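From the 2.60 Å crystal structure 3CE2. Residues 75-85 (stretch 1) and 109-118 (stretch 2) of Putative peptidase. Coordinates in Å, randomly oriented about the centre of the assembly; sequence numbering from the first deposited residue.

Stretch 1 (75-85) TLFSIERKLNK
Stretch 2 109-118: SITHLHTLFA

The most unusual feature of this contact is a histidine that ties both helices together through its ring edge. The ND1 atom of His-114 donates to the backbone O of Ile-110, one turn back in its own helix (3.1 Å, N-H...O angle 162°), while NE2 of His-114 donates across the interface to OD1 of Asn-84 in a weak hydrogen bond of 3.4 Å and 166°. With hydrogens placed, both nitrogens are in position to donate, which together would require a doubly protonated ring; the bond to Ile-110 O is the firmer of the two. Chi1 of -87° (m) and chi2 of 79° bring the end of the side chain nearer the partner helix although its CA-to-CB bond points sideways. Between the two nitrogens, CE1 of His-114 lies 3.1 Å from the backbone O of Leu-83, near the ring plane. Asn-84 makes the complementary adjustment: its CA-to-CB bond points away, but chi1 of -70° (m) and chi2 of 2° bring OD1 within reach.

Both stretches are helical throughout, each part of a longer helix, with phi between -41° and -85° and psi between -28° and -62°. Typical i to i+4 backbone bonds are Glu-80 N to Leu-76 O at 2.9 Å and Phe-117 N to Leu-113 O at 2.9 Å. The helices run nearly antiparallel: their N-to-C directions differ by 159° (signed crossing angle -159°), and the axes approach to 10.2 Å. The register is fixed by Leu-83 facing His-114, CA to CA 6.9 Å, and Glu-80 facing Phe-117, CA to CA 8.1 Å. As one helix ascends, the other descends, so Leu-76 meets Phe-117 while Leu-83 reaches back to Ile-110.

Two reciprocal knobs account for most of the 378 Å² buried. Leu-83 (m, t; chi1 -64°, chi2 -166°), with 110 Å² covered, sits among Ile-110, Leu-113, His-114 and Phe-117. Its CD2 is 4.0 Å from CD1 of Ile-110 and 4.4 Å from CD1 of Leu-113, whereas its CD1 is 3.8 Å from CB of Phe-117. The branched leucine end therefore touches several walls of the hole at once. Ile-110 (t, p; -170°, 40°) projects sideways from CA, but its end turns nearer Leu-83.

Phe-117 is the opposing knob, with 106 Å² covered. Its CA-to-CB bond points toward stretch 1, and chi1 of -171° (t) with chi2 of 57° inserts the ring among Leu-76, Ile-79, Glu-80 and Leu-83. CE1 of Phe-117 is 3.5 Å from CG2 of Ile-79 (m, t), and CZ of Phe-117 is 4.2 Å from CB of Leu-76 (p, p) and 3.8 Å from its backbone O. These approaches to the ring are oblique. Glu-80 (t, t) offers aliphatic surface here: its CB is 4.0 Å from CE2 of Phe-117, so the pocket meets its methylene rather than its carboxylate.

Thr-115, on the exposed side of its helix, takes no part in the contact; its OG1 bonds to the backbone O of Thr-111 at 3.1 Å.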

ATOM      1  N   THR A  75      -6.591  -8.907  28.346  1.00 50.91           N
ATOM      2  CA  THR A  75      -6.848 -10.299  28.122  1.00 55.63           C
ATOM      3  C   THR A  75      -7.032 -10.547  26.654  1.00 55.15           C
ATOM      4  O   THR A  75      -6.632 -11.588  26.145  1.00 54.32           O
ATOM      5  CB  THR A  75      -8.115 -10.726  28.857  1.00 57.71           C
ATOM      6  OG1 THR A  75      -7.826 -10.794  30.259  1.00 59.35           O
ATOM      7  CG2 THR A  75      -8.579 -12.072  28.366  1.00 54.75           C
ATOM      8  N   LEU A  76      -7.626  -9.587  25.962  1.00 49.77           N
ATOM      9  CA  LEU A  76      -7.825  -9.801  24.565  1.00 48.12           C
ATOM     10  C   LEU A  76      -6.529  -9.584  23.788  1.00 50.82           C
ATOM     11  O   LEU A  76      -6.240 -10.334  22.852  1.00 47.60           O
ATOM     12  CB  LEU A  76      -9.051  -9.051  24.037  1.00 49.23           C
ATOM     13  CG  LEU A  76      -9.038  -7.621  23.561  1.00 54.45           C
ATOM     14  CD1 LEU A  76      -8.477  -7.587  22.156  1.00 59.65           C
ATOM     15  CD2 LEU A  76     -10.459  -7.130  23.553  1.00 50.91           C
ATOM     16  N   PHE A  77      -5.716  -8.617  24.204  1.00 50.88           N
ATOM     17  CA  PHE A  77      -4.405  -8.440  23.572  1.00 50.13           C
ATOM     18  C   PHE A  77      -3.520  -9.664  23.758  1.00 49.57           C
ATOM     19  O   PHE A  77      -2.658  -9.954  22.939  1.00 47.49           O
ATOM     20  CB  PHE A  77      -3.681  -7.194  24.086  1.00 43.87           C
ATOM     21  CG  PHE A  77      -4.334  -5.907  23.668  1.00 46.69           C
ATOM     22  CD1 PHE A  77      -5.069  -5.835  22.482  1.00 48.68           C
ATOM     23  CD2 PHE A  77      -4.218  -4.767  24.452  1.00 38.60           C
ATOM     24  CE1 PHE A  77      -5.686  -4.632  22.075  1.00 44.18           C
ATOM     25  CE2 PHE A  77      -4.830  -3.568  24.061  1.00 43.09           C
ATOM     26  CZ  PHE A  77      -5.561  -3.501  22.863  1.00 46.13           C
ATOM     27  N   SER A  78      -3.741 -10.384  24.844  1.00 49.89           N
ATOM     28  CA  SER A  78      -2.891 -11.498  25.190  1.00 51.14           C
ATOM     29  C   SER A  78      -3.203 -12.676  24.274  1.00 54.76           C
ATOM     30  O   SER A  78      -2.298 -13.322  23.749  1.00 54.11           O
ATOM     31  CB  SER A  78      -3.149 -11.898  26.641  1.00 54.46           C
ATOM     32  OG  SER A  78      -2.034 -12.593  27.153  1.00 55.17           O
ATOM     33  N   ILE A  79      -4.498 -12.946  24.114  1.00 52.45           N
ATOM     34  CA  ILE A  79      -5.006 -13.990  23.237  1.00 53.49           C
ATOM     35  C   ILE A  79      -4.610 -13.679  21.801  1.00 57.79           C
ATOM     36  O   ILE A  79      -3.956 -14.493  21.123  1.00 55.11           O
ATOM     37  CB  ILE A  79      -6.548 -14.086  23.347  1.00 51.51           C
ATOM     38  CG1 ILE A  79      -6.945 -14.781  24.657  1.00 49.64           C
ATOM     39  CG2 ILE A  79      -7.139 -14.832  22.160  1.00 54.66           C
ATOM     40  CD1 ILE A  79      -8.383 -14.589  25.025  1.00 43.44           C
ATOM     41  N   GLU A  80      -4.989 -12.480  21.364  1.00 55.70           N
ATOM     42  CA  GLU A  80      -4.714 -12.006  20.019  1.00 54.97           C
ATOM     43  C   GLU A  80      -3.255 -12.209  19.696  1.00 52.45           C
ATOM     44  O   GLU A  80      -2.888 -12.596  18.579  1.00 51.47           O
ATOM     45  CB  GLU A  80      -5.077 -10.530  19.897  1.00 53.42           C
ATOM     46  CG  GLU A  80      -4.744  -9.908  18.569  1.00 62.18           C
ATOM     47  CD  GLU A  80      -5.074  -8.415  18.512  1.00 67.80           C
ATOM     48  OE1 GLU A  80      -5.911  -7.943  19.324  1.00 70.26           O
ATOM     49  OE2 GLU A  80      -4.496  -7.715  17.646  1.00 73.77           O
ATOM     50  N   ARG A  81      -2.410 -11.969  20.683  1.00 48.10           N
ATOM     51  CA  ARG A  81      -0.997 -12.060  20.442  1.00 46.02           C
ATOM     52  C   ARG A  81      -0.601 -13.504  20.114  1.00 52.36           C
ATOM     53  O   ARG A  81       0.212 -13.740  19.203  1.00 50.08           O
ATOM     54  CB  ARG A  81      -0.259 -11.544  21.650  1.00 50.88           C
ATOM     55  CG  ARG A  81       1.231 -11.584  21.543  1.00 56.18           C
ATOM     56  CD  ARG A  81       1.788 -10.880  22.742  1.00 59.48           C
ATOM     57  NE  ARG A  81       3.212 -11.128  22.886  1.00 59.35           N
ATOM     58  CZ  ARG A  81       3.982 -10.454  23.727  1.00 53.78           C
ATOM     59  NH1 ARG A  81       3.451  -9.495  24.476  1.00 46.36           N
ATOM     60  NH2 ARG A  81       5.272 -10.734  23.805  1.00 49.67           N
ATOM     61  N   LYS A  82      -1.202 -14.457  20.836  1.00 52.02           N
ATOM     62  CA  LYS A  82      -0.904 -15.886  20.689  1.00 56.76           C
ATOM     63  C   LYS A  82      -1.453 -16.390  19.349  1.00 55.56           C
ATOM     64  O   LYS A  82      -0.740 -17.056  18.604  1.00 53.57           O
ATOM     65  CB  LYS A  82      -1.528 -16.675  21.846  1.00 65.45           C
ATOM     66  CG  LYS A  82      -0.973 -18.086  22.102  1.00 72.53           C
ATOM     67  CD  LYS A  82      -2.080 -18.989  22.703  1.00 76.83           C
ATOM     68  CE  LYS A  82      -1.715 -19.636  24.069  1.00 82.13           C
ATOM     69  NZ  LYS A  82      -0.992 -20.949  24.005  1.00 80.46           N
ATOM     70  N   LEU A  83      -2.707 -16.045  19.046  1.00 49.52           N
ATOM     71  CA  LEU A  83      -3.299 -16.300  17.737  1.00 46.41           C
ATOM     72  C   LEU A  83      -2.410 -15.857  16.583  1.00 51.57           C
ATOM     73  O   LEU A  83      -2.224 -16.615  15.626  1.00 58.74           O
ATOM     74  CB  LEU A  83      -4.662 -15.631  17.612  1.00 40.24           C
ATOM     75  CG  LEU A  83      -5.674 -16.205  18.600  1.00 40.45           C
ATOM     76  CD1 LEU A  83      -7.079 -15.803  18.279  1.00 36.58           C
ATOM     77  CD2 LEU A  83      -5.566 -17.710  18.640  1.00 46.15           C
ATOM     78  N   ASN A  84      -1.863 -14.642  16.667  1.00 51.31           N
ATOM     79  CA  ASN A  84      -1.003 -14.109  15.602  1.00 45.01           C
ATOM     80  C   ASN A  84       0.285 -14.907  15.465  1.00 47.59           C
ATOM     81  O   ASN A  84       0.739 -15.174  14.361  1.00 52.43           O
ATOM     82  CB  ASN A  84      -0.662 -12.639  15.847  1.00 49.09           C
ATOM     83  CG  ASN A  84      -1.855 -11.723  15.664  1.00 52.97           C
ATOM     84  OD1 ASN A  84      -2.967 -12.182  15.391  1.00 51.37           O
ATOM     85  ND2 ASN A  84      -1.636 -10.415  15.830  1.00 50.45           N
ATOM     86  N   LYS A  85       0.887 -15.266  16.591  1.00 42.61           N
ATOM     87  CA  LYS A  85       2.076 -16.093  16.587  1.00 45.68           C
ATOM     88  C   LYS A  85       1.761 -17.407  15.850  1.00 48.32           C
ATOM     89  O   LYS A  85       2.518 -17.852  14.999  1.00 47.75           O
ATOM     90  CB  LYS A  85       2.490 -16.351  18.037  1.00 49.63           C
ATOM     91  CG  LYS A  85       3.782 -17.098  18.276  1.00 54.46           C
ATOM     92  CD  LYS A  85       4.064 -17.075  19.783  1.00 62.86           C
ATOM     93  CE  LYS A  85       5.069 -18.146  20.218  1.00 70.51           C
ATOM     94  NZ  LYS A  85       6.489 -17.813  19.857  1.00 73.35           N
ATOM     95  N   SER A 109      -7.022 -24.191  10.360  1.00 56.77           N
ATOM     96  CA  SER A 109      -7.375 -24.250  11.780  1.00 58.49           C
ATOM     97  C   SER A 109      -7.230 -22.883  12.456  1.00 57.59           C
ATOM     98  O   SER A 109      -8.204 -22.300  12.963  1.00 61.08           O
ATOM     99  CB  SER A 109      -6.500 -25.266  12.509  1.00 57.60           C
ATOM    100  OG  SER A 109      -6.643 -26.548  11.952  1.00 58.58           O
ATOM    101  N   ILE A 110      -6.004 -22.376  12.468  1.00 52.63           N
ATOM    102  CA  ILE A 110      -5.737 -21.099  13.089  1.00 51.75           C
ATOM    103  C   ILE A 110      -6.669 -20.051  12.465  1.00 52.75           C
ATOM    104  O   ILE A 110      -7.259 -19.230  13.177  1.00 50.42           O
ATOM    105  CB  ILE A 110      -4.237 -20.724  13.016  1.00 50.46           C
ATOM    106  CG1 ILE A 110      -3.954 -19.501  13.883  1.00 51.92           C
ATOM    107  CG2 ILE A 110      -3.794 -20.523  11.588  1.00 51.34           C
ATOM    108  CD1 ILE A 110      -4.713 -19.538  15.206  1.00 57.20           C
ATOM    109  N   THR A 111      -6.849 -20.117  11.151  1.00 44.61           N
ATOM    110  CA  THR A 111      -7.720 -19.173  10.491  1.00 49.28           C
ATOM    111  C   THR A 111      -9.124 -19.265  11.099  1.00 56.46           C
ATOM    112  O   THR A 111      -9.770 -18.248  11.385  1.00 56.29           O
ATOM    113  CB  THR A 111      -7.756 -19.404   8.948  1.00 43.08           C
ATOM    114  OG1 THR A 111      -6.443 -19.197   8.421  1.00 40.89           O
ATOM    115  CG2 THR A 111      -8.752 -18.421   8.244  1.00 33.00           C
ATOM    116  N   HIS A 112      -9.596 -20.490  11.297  1.00 60.07           N
ATOM    117  CA  HIS A 112     -10.925 -20.693  11.849  1.00 60.56           C
ATOM    118  C   HIS A 112     -10.950 -20.083  13.251  1.00 57.17           C
ATOM    119  O   HIS A 112     -11.889 -19.381  13.607  1.00 52.56           O
ATOM    120  CB  HIS A 112     -11.254 -22.186  11.894  1.00 60.82           C
ATOM    121  CG  HIS A 112     -12.499 -22.511  12.657  1.00 60.08           C
ATOM    122  ND1 HIS A 112     -13.754 -22.100  12.248  1.00 57.75           N
ATOM    123  CD2 HIS A 112     -12.687 -23.224  13.796  1.00 58.20           C
ATOM    124  CE1 HIS A 112     -14.658 -22.536  13.108  1.00 57.15           C
ATOM    125  NE2 HIS A 112     -14.039 -23.224  14.055  1.00 57.45           N
ATOM    126  N   LEU A 113      -9.895 -20.344  14.022  1.00 58.08           N
ATOM    127  CA  LEU A 113      -9.740 -19.762  15.363  1.00 58.08           C
ATOM    128  C   LEU A 113      -9.832 -18.234  15.398  1.00 58.59           C
ATOM    129  O   LEU A 113     -10.453 -17.665  16.295  1.00 60.37           O
ATOM    130  CB  LEU A 113      -8.431 -20.214  16.000  1.00 53.08           C
ATOM    131  CG  LEU A 113      -8.685 -21.374  16.944  1.00 55.76           C
ATOM    132  CD1 LEU A 113      -7.542 -21.584  17.964  1.00 53.42           C
ATOM    133  CD2 LEU A 113      -9.993 -21.065  17.636  1.00 56.83           C
ATOM    134  N   HIS A 114      -9.216 -17.580  14.418  1.00 57.66           N
ATOM    135  CA  HIS A 114      -9.267 -16.137  14.325  1.00 54.65           C
ATOM    136  C   HIS A 114     -10.673 -15.670  14.079  1.00 53.55           C
ATOM    137  O   HIS A 114     -11.072 -14.631  14.585  1.00 58.88           O
ATOM    138  CB  HIS A 114      -8.365 -15.619  13.215  1.00 55.09           C
ATOM    139  CG  HIS A 114      -6.950 -15.394  13.650  1.00 63.84           C
ATOM    140  ND1 HIS A 114      -6.041 -16.422  13.790  1.00 69.87           N
ATOM    141  CD2 HIS A 114      -6.284 -14.258  13.969  1.00 61.36           C
ATOM    142  CE1 HIS A 114      -4.873 -15.931  14.170  1.00 67.96           C
ATOM    143  NE2 HIS A 114      -4.996 -14.621  14.289  1.00 67.26           N
ATOM    144  N   THR A 115     -11.433 -16.431  13.306  1.00 54.43           N
ATOM    145  CA  THR A 115     -12.795 -16.030  12.995  1.00 54.30           C
ATOM    146  C   THR A 115     -13.683 -16.204  14.226  1.00 52.49           C
ATOM    147  O   THR A 115     -14.657 -15.465  14.432  1.00 54.95           O
ATOM    148  CB  THR A 115     -13.354 -16.807  11.773  1.00 56.76           C
ATOM    149  OG1 THR A 115     -12.416 -16.719  10.693  1.00 50.66           O
ATOM    150  CG2 THR A 115     -14.683 -16.197  11.303  1.00 58.69           C
ATOM    151  N   LEU A 116     -13.322 -17.162  15.061  1.00 50.12           N
ATOM    152  CA  LEU A 116     -14.078 -17.417  16.267  1.00 64.23           C
ATOM    153  C   LEU A 116     -13.829 -16.246  17.208  1.00 68.50           C
ATOM    154  O   LEU A 116     -14.759 -15.559  17.643  1.00 67.33           O
ATOM    155  CB  LEU A 116     -13.616 -18.730  16.902  1.00 69.38           C
ATOM    156  CG  LEU A 116     -14.670 -19.797  17.233  1.00 73.37           C
ATOM    157  CD1 LEU A 116     -15.809 -19.799  16.199  1.00 72.84           C
ATOM    158  CD2 LEU A 116     -13.995 -21.172  17.311  1.00 72.35           C
ATOM    159  N   PHE A 117     -12.551 -16.016  17.491  1.00 69.41           N
ATOM    160  CA  PHE A 117     -12.123 -14.840  18.230  1.00 67.95           C
ATOM    161  C   PHE A 117     -12.872 -13.608  17.783  1.00 66.33           C
ATOM    162  O   PHE A 117     -13.469 -12.903  18.606  1.00 66.87           O
ATOM    163  CB  PHE A 117     -10.629 -14.599  18.045  1.00 67.02           C
ATOM    164  CG  PHE A 117     -10.090 -13.547  18.945  1.00 68.38           C
ATOM    165  CD1 PHE A 117     -10.225 -13.668  20.322  1.00 66.76           C
ATOM    166  CD2 PHE A 117      -9.461 -12.425  18.428  1.00 69.93           C
ATOM    167  CE1 PHE A 117      -9.740 -12.705  21.162  1.00 64.86           C
ATOM    168  CE2 PHE A 117      -8.967 -11.446  19.276  1.00 68.79           C
ATOM    169  CZ  PHE A 117      -9.109 -11.590  20.643  1.00 66.67           C
ATOM    170  N   ALA A 118     -12.847 -13.348  16.481  1.00 60.32           N
ATOM    171  CA  ALA A 118     -13.537 -12.180  15.952  1.00 63.75           C
ATOM    172  C   ALA A 118     -15.050 -12.197  16.259  1.00 69.34           C
ATOM    173  O   ALA A 118     -15.658 -11.150  16.497  1.00 73.16           O
ATOM    174  CB  ALA A 118     -13.263 -12.006  14.460  1.00 54.38           C
TER